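Local atomic coordinates of phosphoprotein (Spring viremia of carp virus, PDB entry 7C5Z), a protein that probably serves as a chaperone and cofactor in viral RNA replication, this chain being its dimeric central domain. Residues 48-52 / 67-71; 32-37 / 73-77. All blocks are in the same frame, centred on the assembly; numbering follows the deposited sequence.

Contact 1: 48-52 / 67-71; sequences SKMMR and DLFDY
Leu68 points from its strand at the helix and meets three of its residues, two through CD2 and the third through CD1. The CD2 branch reaches up to the helix backbone, 3.4 Å from the carbonyl O of Ser48. It also serves as a platform for Arg52, whose guanidinium passes over it with one face: CD2 stands 3.6 Å from that plane, offset toward its rim, and the two side chains cross at about a right angle. A bend at chi3 (-59°) brings the guanidinium of the otherwise extended arginine back over the leucine. The other branch, CD1, touches the terminal methyl CE of Met51 (a selenomethionine) at 4.0 Å, again with the chains crossed nearly perpendicularly.

One turn back along the helix the contact becomes polar. Ser48 OG donates to Asp70 OD2 over 2.7 Å, meeting the carboxylate on its anti side and 33° out of its plane. OG lies anti to the serine's backbone N, which carries it toward the strand, while Asp70 OD1 takes the backbone N-H of Gln72, which, with the serine bond, helps to hold the carboxylate's rotation. Arg52 NH1 stays 4.2 Å from Asp67 OD1, beyond a salt bridge, so any attraction there is probably diffuse.

Here residues 48-52 of helix 41-62 run nearly antiparallel (163°) to strand 67-70, the outermost of the sheet within this chain. Ser48 reaches on to Leu76 and Met51 to Val78 of the adjoining strand 76-81, and Met51 also packs against its counterpart in the second subunit.

Contact 2: 32-37 / 73-77; sequences RYNGLG and GDFLE
Arg32 and Phe75 form a flat stack, the guanidinium lying on the ring with the planes only 5° apart and the centres separated by 3.8 Å. This cation-pi pair is extended by the arginine's CD, which makes a CH-pi contact with the same ring face. Glu77 forms a salt bridge with the arginine: NE and NH2 approach side-on and both donate to OE1, each over 2.9 Å. The oxygen lies in the guanidinium plane, yet both nitrogens reach it from the same side of the carboxylate, well above its plane. With CG anti to the backbone N and the chain kinked at chi3 (-71°), the guanidinium lays one face on Phe75 and keeps an edge for Glu77.

Backbone hydrogen bonds join the two segments as an antiparallel ladder, in which Tyr33 and Leu76 are a hydrogen-bonded pair and Arg32 and Glu77 the adjacent non-hydrogen-bonded one. These are the central strands of the domain's four-stranded antiparallel sheet. Past the ladder the chain turns through Gly35, whose positive phi suits glycine, and Leu36 N then donates to Asp74 O at 3.0 Å.

Apolar contact occupies the sheet face that carries Tyr33 and Leu76. Leu36 CD1 meets Leu76 CG at 3.8 Å, the two leucines crossing almost perpendicularly, and Leu76 continues onto Met51 of helix 41-62. The Tyr33 hydroxyl hydrogen-bonds Ser53 of the second subunit.

Overall arrangement
Contacts 1 and 2 lie with their centres about 11 Å apart in one small alpha+beta domain and share its antiparallel sheet, whose order is 21-25, 28-33, 76-81, 67-70. Along the chain the segments come as 32-37, 48-52, 67-71 and 73-77, so contact 2 brackets contact 1: it joins the strand before the helix to the last strand, while the helix and strand 67-70 between them meet in contact 1. The two touch directly, through a probable hydrogen bond from Phe69 N to Glu77 O and through Leu76 packed against Asp70. Both also touch the second subunit, contact 1 through Lys49, Met50 and Met51 and contact 2 through Tyr33, so the same small core borders the dimer interface.

Contact 1: 48-52 / 67-71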
loop_
_atom_site.group_PDB
_atom_site.type_symbol
_atom_site.label_atom_id
_atom_site.label_comp_id
_atom_site.label_asym_id
_atom_site.label_seq_id
_atom_site.Cartn_x
_atom_site.Cartn_y
_atom_site.Cartn_z
ATOM N N SER A 48 -3.945 -1.948 -5.846
ATOM C CA SER A 48 -4.062 -3.340 -5.448
ATOM C C SER A 48 -2.762 -4.090 -5.711
ATOM O O SER A 48 -2.300 -4.854 -4.852
ATOM C CB SER A 48 -5.239 -3.986 -6.184
ATOM O OG SER A 48 -5.388 -5.355 -5.824
ATOM N N LYS A 49 -2.123 -3.829 -6.860
ATOM C CA LYS A 49 -0.893 -4.536 -7.210
ATOM C C LYS A 49 0.273 -4.088 -6.337
ATOM O O LYS A 49 1.117 -4.909 -5.950
ATOM C CB LYS A 49 -0.574 -4.326 -8.689
ATOM C CG LYS A 49 -1.472 -5.133 -9.607
ATOM C CD LYS A 49 -0.830 -5.313 -10.965
ATOM C CE LYS A 49 -1.706 -6.157 -11.876
ATOM N NZ LYS A 49 -2.180 -7.388 -11.180
HETATM N N MSE A 50 0.316 -2.810 -5.986
HETATM C CA MSE A 50 1.347 -2.310 -5.085
HETATM C C MSE A 50 1.153 -2.898 -3.683
HETATM O O MSE A 50 2.117 -3.322 -3.048
HETATM C CB MSE A 50 1.331 -0.790 -5.047
HETATM C CG MSE A 50 1.732 -0.182 -6.381
HETATM SE SE MSE A 50 1.965 1.754 -6.258
HETATM C CE MSE A 50 2.944 1.806 -4.561
HETATM N N MSE A 51 -0.091 -2.932 -3.210
HETATM C CA MSE A 51 -0.359 -3.541 -1.905
HETATM C C MSE A 51 0.038 -5.010 -1.911
HETATM O O MSE A 51 0.680 -5.486 -0.968
HETATM C CB MSE A 51 -1.830 -3.373 -1.520
HETATM C CG MSE A 51 -2.183 -1.936 -1.258
HETATM SE SE MSE A 51 -4.087 -1.685 -0.872
HETATM C CE MSE A 51 -4.218 -2.951 0.548
ATOM N N ARG A 52 -0.335 -5.739 -2.966
ATOM C CA ARG A 52 -0.008 -7.159 -3.012
ATOM C C ARG A 52 1.502 -7.380 -2.990
ATOM O O ARG A 52 1.998 -8.276 -2.285
ATOM C CB ARG A 52 -0.650 -7.799 -4.245
ATOM C CG ARG A 52 -0.561 -9.308 -4.253
ATOM C CD ARG A 52 -1.162 -9.889 -5.521
ATOM N NE ARG A 52 -2.570 -9.550 -5.721
ATOM C CZ ARG A 52 -3.588 -10.169 -5.125
ATOM N NH1 ARG A 52 -3.366 -11.152 -4.258
ATOM N NH2 ARG A 52 -4.837 -9.801 -5.392
ATOM N N ASP A 67 -2.266 -11.787 3.254
ATOM C CA ASP A 67 -2.879 -11.917 1.933
ATOM C C ASP A 67 -3.804 -10.743 1.641
ATOM O O ASP A 67 -4.208 -9.996 2.533
ATOM C CB ASP A 67 -3.668 -13.220 1.788
ATOM C CG ASP A 67 -3.756 -13.691 0.334
ATOM O OD1 ASP A 67 -3.128 -13.068 -0.566
ATOM O OD2 ASP A 67 -4.460 -14.698 0.096
ATOM N N LEU A 68 -4.155 -10.610 0.368
ATOM C CA LEU A 68 -4.994 -9.528 -0.119
ATOM C C LEU A 68 -6.210 -10.125 -0.806
ATOM O O LEU A 68 -6.078 -11.082 -1.582
ATOM C CB LEU A 68 -4.218 -8.649 -1.100
ATOM C CG LEU A 68 -5.014 -7.583 -1.832
ATOM C CD1 LEU A 68 -5.405 -6.483 -0.878
ATOM C CD2 LEU A 68 -4.176 -7.061 -3.003
ATOM N N PHE A 69 -7.385 -9.569 -0.514
ATOM C CA PHE A 69 -8.638 -9.966 -1.152
ATOM C C PHE A 69 -9.169 -8.790 -1.965
ATOM O O PHE A 69 -9.509 -7.736 -1.408
ATOM C CB PHE A 69 -9.654 -10.442 -0.106
ATOM C CG PHE A 69 -9.223 -11.695 0.598
ATOM C CD1 PHE A 69 -9.459 -12.930 0.019
ATOM C CD2 PHE A 69 -8.549 -11.646 1.799
ATOM C CE1 PHE A 69 -9.049 -14.102 0.642
ATOM C CE2 PHE A 69 -8.140 -12.818 2.431
ATOM C CZ PHE A 69 -8.384 -14.042 1.846
ATOM N N ASP A 70 -9.221 -8.974 -3.282
ATOM C CA ASP A 70 -9.655 -7.952 -4.229
ATOM C C ASP A 70 -10.699 -8.592 -5.134
ATOM O O ASP A 70 -10.398 -9.580 -5.813
ATOM C CB ASP A 70 -8.440 -7.447 -5.024
ATOM C CG ASP A 70 -8.785 -6.419 -6.077
ATOM O OD1 ASP A 70 -9.959 -6.034 -6.228
ATOM O OD2 ASP A 70 -7.829 -5.989 -6.766
ATOM N N TYR A 71 -11.936 -8.080 -5.097
ATOM C CA TYR A 71 -13.014 -8.596 -5.940
ATOM C C TYR A 71 -13.357 -7.644 -7.077
ATOM O O TYR A 71 -14.423 -7.783 -7.691
ATOM C CB TYR A 71 -14.260 -8.882 -5.102
ATOM C CG TYR A 71 -13.963 -9.748 -3.901
ATOM C CD1 TYR A 71 -13.568 -9.173 -2.693
ATOM C CD2 TYR A 71 -14.048 -11.139 -3.974
ATOM C CE1 TYR A 71 -13.274 -9.946 -1.599
ATOM C CE2 TYR A 71 -13.755 -11.934 -2.845
ATOM C CZ TYR A 71 -13.370 -11.317 -1.673
ATOM O OH TYR A 71 -13.064 -12.041 -0.541
#

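Contact 2: 32-37 / 73-77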
loop_
_atom_site.group_PDB
_atom_site.type_symbol
_atom_site.label_atom_id
_atom_site.label_comp_id
_atom_site.label_asym_id
_atom_site.label_seq_id
_atom_site.Cartn_x
_atom_site.Cartn_y
_atom_site.Cartn_z
ATOM N N ARG A 32 -10.119 -3.787 6.187
ATOM C CA ARG A 32 -10.874 -3.476 4.984
ATOM C C ARG A 32 -10.826 -1.985 4.689
ATOM O O ARG A 32 -11.142 -1.160 5.559
ATOM C CB ARG A 32 -12.327 -3.924 5.094
ATOM C CG ARG A 32 -13.077 -3.738 3.775
ATOM C CD ARG A 32 -14.465 -4.375 3.813
ATOM N NE ARG A 32 -14.409 -5.838 3.811
ATOM C CZ ARG A 32 -15.425 -6.614 3.448
ATOM N NH1 ARG A 32 -16.563 -6.069 3.040
ATOM N NH2 ARG A 32 -15.291 -7.935 3.480
ATOM N N TYR A 33 -10.439 -1.646 3.463
ATOM C CA TYR A 33 -10.416 -0.274 2.952
ATOM C C TYR A 33 -11.654 -0.085 2.081
ATOM O O TYR A 33 -11.686 -0.524 0.929
ATOM C CB TYR A 33 -9.127 -0.015 2.166
ATOM C CG TYR A 33 -7.934 0.052 3.099
ATOM C CD1 TYR A 33 -7.626 1.234 3.764
ATOM C CD2 TYR A 33 -7.196 -1.095 3.398
ATOM C CE1 TYR A 33 -6.576 1.290 4.662
ATOM C CE2 TYR A 33 -6.136 -1.044 4.300
ATOM C CZ TYR A 33 -5.844 0.147 4.918
ATOM O OH TYR A 33 -4.808 0.207 5.815
ATOM N N ASN A 34 -12.669 0.573 2.636
ATOM C CA ASN A 34 -13.933 0.820 1.955
ATOM C C ASN A 34 -13.905 2.144 1.205
ATOM O O ASN A 34 -12.979 2.949 1.328
ATOM C CB ASN A 34 -15.079 0.844 2.959
ATOM C CG ASN A 34 -15.375 -0.523 3.528
ATOM O OD1 ASN A 34 -15.566 -1.479 2.773
ATOM N ND2 ASN A 34 -15.410 -0.630 4.856
ATOM N N GLY A 35 -14.947 2.364 0.416
ATOM C CA GLY A 35 -15.146 3.661 -0.206
ATOM C C GLY A 35 -14.446 3.871 -1.526
ATOM O O GLY A 35 -14.268 5.025 -1.937
ATOM N N LEU A 36 -14.067 2.801 -2.219
ATOM C CA LEU A 36 -13.265 2.883 -3.433
ATOM C C LEU A 36 -14.099 2.828 -4.707
ATOM O O LEU A 36 -13.527 2.740 -5.797
ATOM C CB LEU A 36 -12.227 1.755 -3.460
ATOM C CG LEU A 36 -11.423 1.570 -2.169
ATOM C CD1 LEU A 36 -10.396 0.459 -2.373
ATOM C CD2 LEU A 36 -10.747 2.857 -1.748
ATOM N N GLY A 37 -15.427 2.911 -4.599
ATOM C CA GLY A 37 -16.272 2.738 -5.775
ATOM C C GLY A 37 -16.061 3.775 -6.869
ATOM O O GLY A 37 -16.255 3.477 -8.053
ATOM N N GLY A 73 -14.232 -4.525 -6.791
ATOM C CA GLY A 73 -15.415 -3.815 -6.333
ATOM C C GLY A 73 -15.011 -2.558 -5.584
ATOM O O GLY A 73 -14.025 -1.892 -5.924
ATOM N N ASP A 74 -15.788 -2.218 -4.553
ATOM C CA ASP A 74 -15.585 -0.944 -3.872
ATOM C C ASP A 74 -14.724 -1.043 -2.616
ATOM O O ASP A 74 -14.661 -0.074 -1.852
ATOM C CB ASP A 74 -16.925 -0.266 -3.539
ATOM C CG ASP A 74 -17.833 -1.107 -2.661
ATOM O OD1 ASP A 74 -17.348 -1.832 -1.765
ATOM O OD2 ASP A 74 -19.066 -1.003 -2.853
ATOM N N PHE A 75 -14.047 -2.162 -2.388
ATOM C CA PHE A 75 -13.137 -2.243 -1.251
ATOM C C PHE A 75 -11.948 -3.135 -1.590
ATOM O O PHE A 75 -11.980 -3.924 -2.537
ATOM C CB PHE A 75 -13.848 -2.754 0.013
ATOM C CG PHE A 75 -14.242 -4.205 -0.051
ATOM C CD1 PHE A 75 -13.372 -5.193 0.377
ATOM C CD2 PHE A 75 -15.493 -4.566 -0.523
ATOM C CE1 PHE A 75 -13.751 -6.530 0.337
ATOM C CE2 PHE A 75 -15.868 -5.888 -0.577
ATOM C CZ PHE A 75 -14.999 -6.869 -0.148
ATOM N N LEU A 76 -10.888 -2.984 -0.801
ATOM C CA LEU A 76 -9.758 -3.908 -0.766
ATOM C C LEU A 76 -9.591 -4.380 0.668
ATOM O O LEU A 76 -9.775 -3.599 1.606
ATOM C CB LEU A 76 -8.452 -3.247 -1.253
ATOM C CG LEU A 76 -8.456 -2.800 -2.726
ATOM C CD1 LEU A 76 -7.330 -1.808 -3.026
ATOM C CD2 LEU A 76 -8.395 -4.022 -3.651
ATOM N N GLU A 77 -9.245 -5.646 0.854
ATOM C CA GLU A 77 -9.181 -6.211 2.197
ATOM C C GLU A 77 -7.884 -6.981 2.391
ATOM O O GLU A 77 -7.524 -7.817 1.559
ATOM C CB GLU A 77 -10.381 -7.118 2.442
ATOM C CG GLU A 77 -10.433 -7.719 3.814
ATOM C CD GLU A 77 -11.711 -8.491 4.014
ATOM O OE1 GLU A 77 -12.639 -7.936 4.626
ATOM O OE2 GLU A 77 -11.793 -9.650 3.539
#